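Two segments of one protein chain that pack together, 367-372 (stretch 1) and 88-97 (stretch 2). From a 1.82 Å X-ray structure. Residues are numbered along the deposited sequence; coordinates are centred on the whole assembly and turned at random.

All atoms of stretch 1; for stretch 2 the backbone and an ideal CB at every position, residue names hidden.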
# COMPACT_ATOMS: atom_id res chain seq x y z
N PRO A 367 -12.33 8.49 16.33
CA PRO A 367 -11.65 9.26 15.27
C PRO A 367 -10.22 9.55 15.68
O PRO A 367 -10.04 9.99 16.82
CB PRO A 367 -12.48 10.56 15.19
CG PRO A 367 -13.78 10.24 15.80
CD PRO A 367 -13.59 9.12 16.76
N LEU A 368 -9.24 9.33 14.81
CA LEU A 368 -7.85 9.59 15.16
C LEU A 368 -7.20 10.62 14.27
O LEU A 368 -6.39 11.43 14.76
CB LEU A 368 -7.01 8.32 15.08
CG LEU A 368 -7.36 7.23 16.09
CD1 LEU A 368 -6.40 6.08 15.93
CD2 LEU A 368 -7.36 7.77 17.56
N LEU A 369 -7.53 10.57 12.98
CA LEU A 369 -6.82 11.49 12.00
C LEU A 369 -7.90 12.06 11.10
O LEU A 369 -8.61 11.29 10.44
CB LEU A 369 -5.79 10.73 11.16
CG LEU A 369 -4.70 11.64 10.55
CD1 LEU A 369 -3.65 10.76 9.92
CD2 LEU A 369 -5.24 12.53 9.49
N THR A 370 -8.06 13.36 11.10
CA THR A 370 -9.19 14.00 10.41
C THR A 370 -8.73 14.86 9.24
O THR A 370 -7.78 15.64 9.38
CB THR A 370 -9.94 14.83 11.44
OG1 THR A 370 -10.26 13.92 12.52
CG2 THR A 370 -11.18 15.45 10.91
N VAL A 371 -9.44 14.79 8.12
CA VAL A 371 -9.08 15.56 6.94
C VAL A 371 -10.26 16.43 6.58
O VAL A 371 -11.43 16.01 6.71
CB VAL A 371 -8.71 14.64 5.76
CG1 VAL A 371 -8.49 15.48 4.46
CG2 VAL A 371 -7.34 13.95 6.08
N SER A 372 -10.01 17.66 6.13
CA SER A 372 -11.07 18.56 5.70
C SER A 372 -10.54 19.51 4.63
O SER A 372 -9.31 19.66 4.48
CB SER A 372 -11.63 19.39 6.88
OG SER A 372 -10.57 19.98 7.60
N UNK A 88 -2.35 2.94 8.17
CA UNK A 88 -2.82 3.66 6.98
C UNK A 88 -3.00 5.17 7.18
O UNK A 88 -3.52 5.84 6.25
CB UNK A 88 -4.15 3.06 6.52
N UNK A 89 -2.57 5.70 8.33
CA UNK A 89 -2.77 7.12 8.66
C UNK A 89 -2.30 8.09 7.58
O UNK A 89 -3.11 8.91 7.10
CB UNK A 89 -2.04 7.45 9.96
N UNK A 90 -1.02 8.03 7.18
CA UNK A 90 -0.55 9.03 6.24
C UNK A 90 -1.15 8.82 4.86
O UNK A 90 -1.46 9.79 4.16
CB UNK A 90 0.98 9.00 6.16
N UNK A 91 -1.38 7.58 4.45
CA UNK A 91 -1.93 7.37 3.15
C UNK A 91 -3.37 7.90 3.10
O UNK A 91 -3.80 8.51 2.12
CB UNK A 91 -1.87 5.89 2.78
N UNK A 92 -4.13 7.61 4.17
CA UNK A 92 -5.49 8.13 4.27
C UNK A 92 -5.52 9.64 4.10
O UNK A 92 -6.27 10.25 3.34
CB UNK A 92 -6.11 7.74 5.61
N UNK A 93 -4.63 10.25 4.86
CA UNK A 93 -4.65 11.71 4.83
C UNK A 93 -4.28 12.26 3.44
O UNK A 93 -4.98 13.10 2.83
CB UNK A 93 -3.69 12.26 5.88
N UNK A 94 -3.16 11.78 2.92
CA UNK A 94 -2.73 12.24 1.57
C UNK A 94 -3.72 12.02 0.47
O UNK A 94 -3.95 12.87 -0.36
CB UNK A 94 -1.43 11.54 1.17
N UNK A 95 -4.23 10.80 0.38
CA UNK A 95 -5.17 10.53 -0.70
C UNK A 95 -6.46 11.32 -0.55
O UNK A 95 -7.02 11.76 -1.55
CB UNK A 95 -5.48 9.03 -0.76
N UNK A 96 -6.94 11.53 0.69
CA UNK A 96 -8.17 12.27 0.82
C UNK A 96 -7.95 13.79 0.49
O UNK A 96 -8.76 14.41 -0.24
CB UNK A 96 -8.72 12.09 2.24
N UNK A 97 -6.85 14.33 0.97
CA UNK A 97 -6.47 15.68 0.58
C UNK A 97 -6.32 15.82 -0.96
O UNK A 97 -6.80 16.79 -1.57
CB UNK A 97 -5.16 16.06 1.27

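Stretch 2 is a helix from 89 to 97. It runs nearly parallel to strand 370-372, at 8° between N-to-C directions and 8.6 Å between axes. Leu-368, Leu-369 and Val-371 point toward it and offer mainly hydrocarbon.

Position 88 precedes the helix, and its ideal CB has nothing of stretch 1 within 5.5 Å. Phi is -92°, so many residues would fit, proline among them. It is Pro-88, the N-cap residue. Pro-88 O accepts the backbone hydrogen bond from N of the residue at 92, at 2.8 Å.

Position 89 points its CB sideways, yet the ideal CB lies 3.7 Å from Leu-369 CD1. A long apolar or aromatic side chain could reach both leucines. The residue is Tyr-89, with chi1 in m. Its CB lies 3.7 Å from Leu-369 CD1, and its CE1 lies 3.9 Å from Leu-368 CD1. Tyr-89 OH is also close to Leu-368 CD1, at 3.5 Å, and is hydrogen-bonded elsewhere in the structure.

Positions 90 and 91 have no stretch 1 atom near their ideal CB. Polar residues are acceptable, and the sequence has Ser-90 and Lys-91.

Position 92 points toward stretch 1, but its ideal CB has no neighbour within 5.5 Å. A small side chain would stop short, so a large apolar one suits the gap. Phe-92, with chi1 in t, extends its ring to Leu-369 and Val-371. Phe-92 CE2 lies 3.4 Å from Leu-369 O and 3.9 Å from Val-371 CG2.

Position 93 points its CB sideways, 3.9 Å from Leu-369 CD2 and 4.0 Å from Val-371 CG2 in ideal form. A small apolar residue fits well here. With Ala-93 here, Val-371 comes near the helix backbone: Val-371 CG2 is 3.7 Å from Ala-93 CA. Ala-93 CB meets Leu-369 CD2 at 4.0 Å.

CB points away at 94, and 95 is out of reach. Either could be polar or apolar. They are His-94 and Leu-95.

Position 96 points toward Val-371, with the ideal CB 4.1 Å from Val-371 CG1. A compact side chain with a methyl suits it; valine, alanine or threonine would be reasonable. Thr-96 places CG2 3.7 Å from Val-371 CG1. Thr-96 OG1 donates to Phe-92 O at 2.8 Å, so the hydroxyl is satisfied within the helix.

Position 97 points sideways, its ideal CB 4.6 Å from Val-371 CG1. Small residues suit it. In Ala-97 the backbone comes closer than the methyl, with N 4.0 Å from Val-371 CG1.

No hydrogen bond crosses between the stretches.

Stretch 2 88-97: PYSKFAHLTA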
# COMPACT_ATOMS: atom_id res chain seq x y z
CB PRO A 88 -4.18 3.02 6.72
CG PRO A 88 -4.68 2.67 8.09
CD PRO A 88 -3.45 2.23 8.86
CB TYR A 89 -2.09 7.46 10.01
CG TYR A 89 -2.61 6.58 11.16
CD1 TYR A 89 -3.95 6.58 11.50
CD2 TYR A 89 -1.75 5.76 11.88
CE1 TYR A 89 -4.45 5.75 12.53
CE2 TYR A 89 -2.23 4.93 12.93
CZ TYR A 89 -3.56 4.93 13.24
OH TYR A 89 -4.06 4.14 14.26
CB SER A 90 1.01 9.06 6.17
OG SER A 90 1.50 7.84 5.61
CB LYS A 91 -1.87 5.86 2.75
CG LYS A 91 -2.20 5.64 1.27
CD LYS A 91 -1.57 4.36 0.68
CE LYS A 91 -1.76 4.28 -0.86
NZ LYS A 91 -2.20 2.91 -1.36
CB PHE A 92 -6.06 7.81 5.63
CG PHE A 92 -7.33 8.59 5.94
CD1 PHE A 92 -8.53 8.28 5.30
CD2 PHE A 92 -7.29 9.61 6.86
CE1 PHE A 92 -9.67 9.02 5.57
CE2 PHE A 92 -8.46 10.38 7.12
CZ PHE A 92 -9.62 10.08 6.49
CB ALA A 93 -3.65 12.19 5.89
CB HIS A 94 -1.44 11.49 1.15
CG HIS A 94 -0.29 11.82 2.02
ND1 HIS A 94 0.87 11.05 2.04
CD2 HIS A 94 -0.10 12.83 2.90
CE1 HIS A 94 1.72 11.59 2.91
NE2 HIS A 94 1.16 12.67 3.43
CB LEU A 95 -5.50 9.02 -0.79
CG LEU A 95 -4.26 8.24 -1.24
CD1 LEU A 95 -4.58 6.79 -1.57
CD2 LEU A 95 -3.36 8.88 -2.39
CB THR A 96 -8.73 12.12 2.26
OG1 THR A 96 -8.89 10.73 2.50
CG2 THR A 96 -10.08 12.79 2.40
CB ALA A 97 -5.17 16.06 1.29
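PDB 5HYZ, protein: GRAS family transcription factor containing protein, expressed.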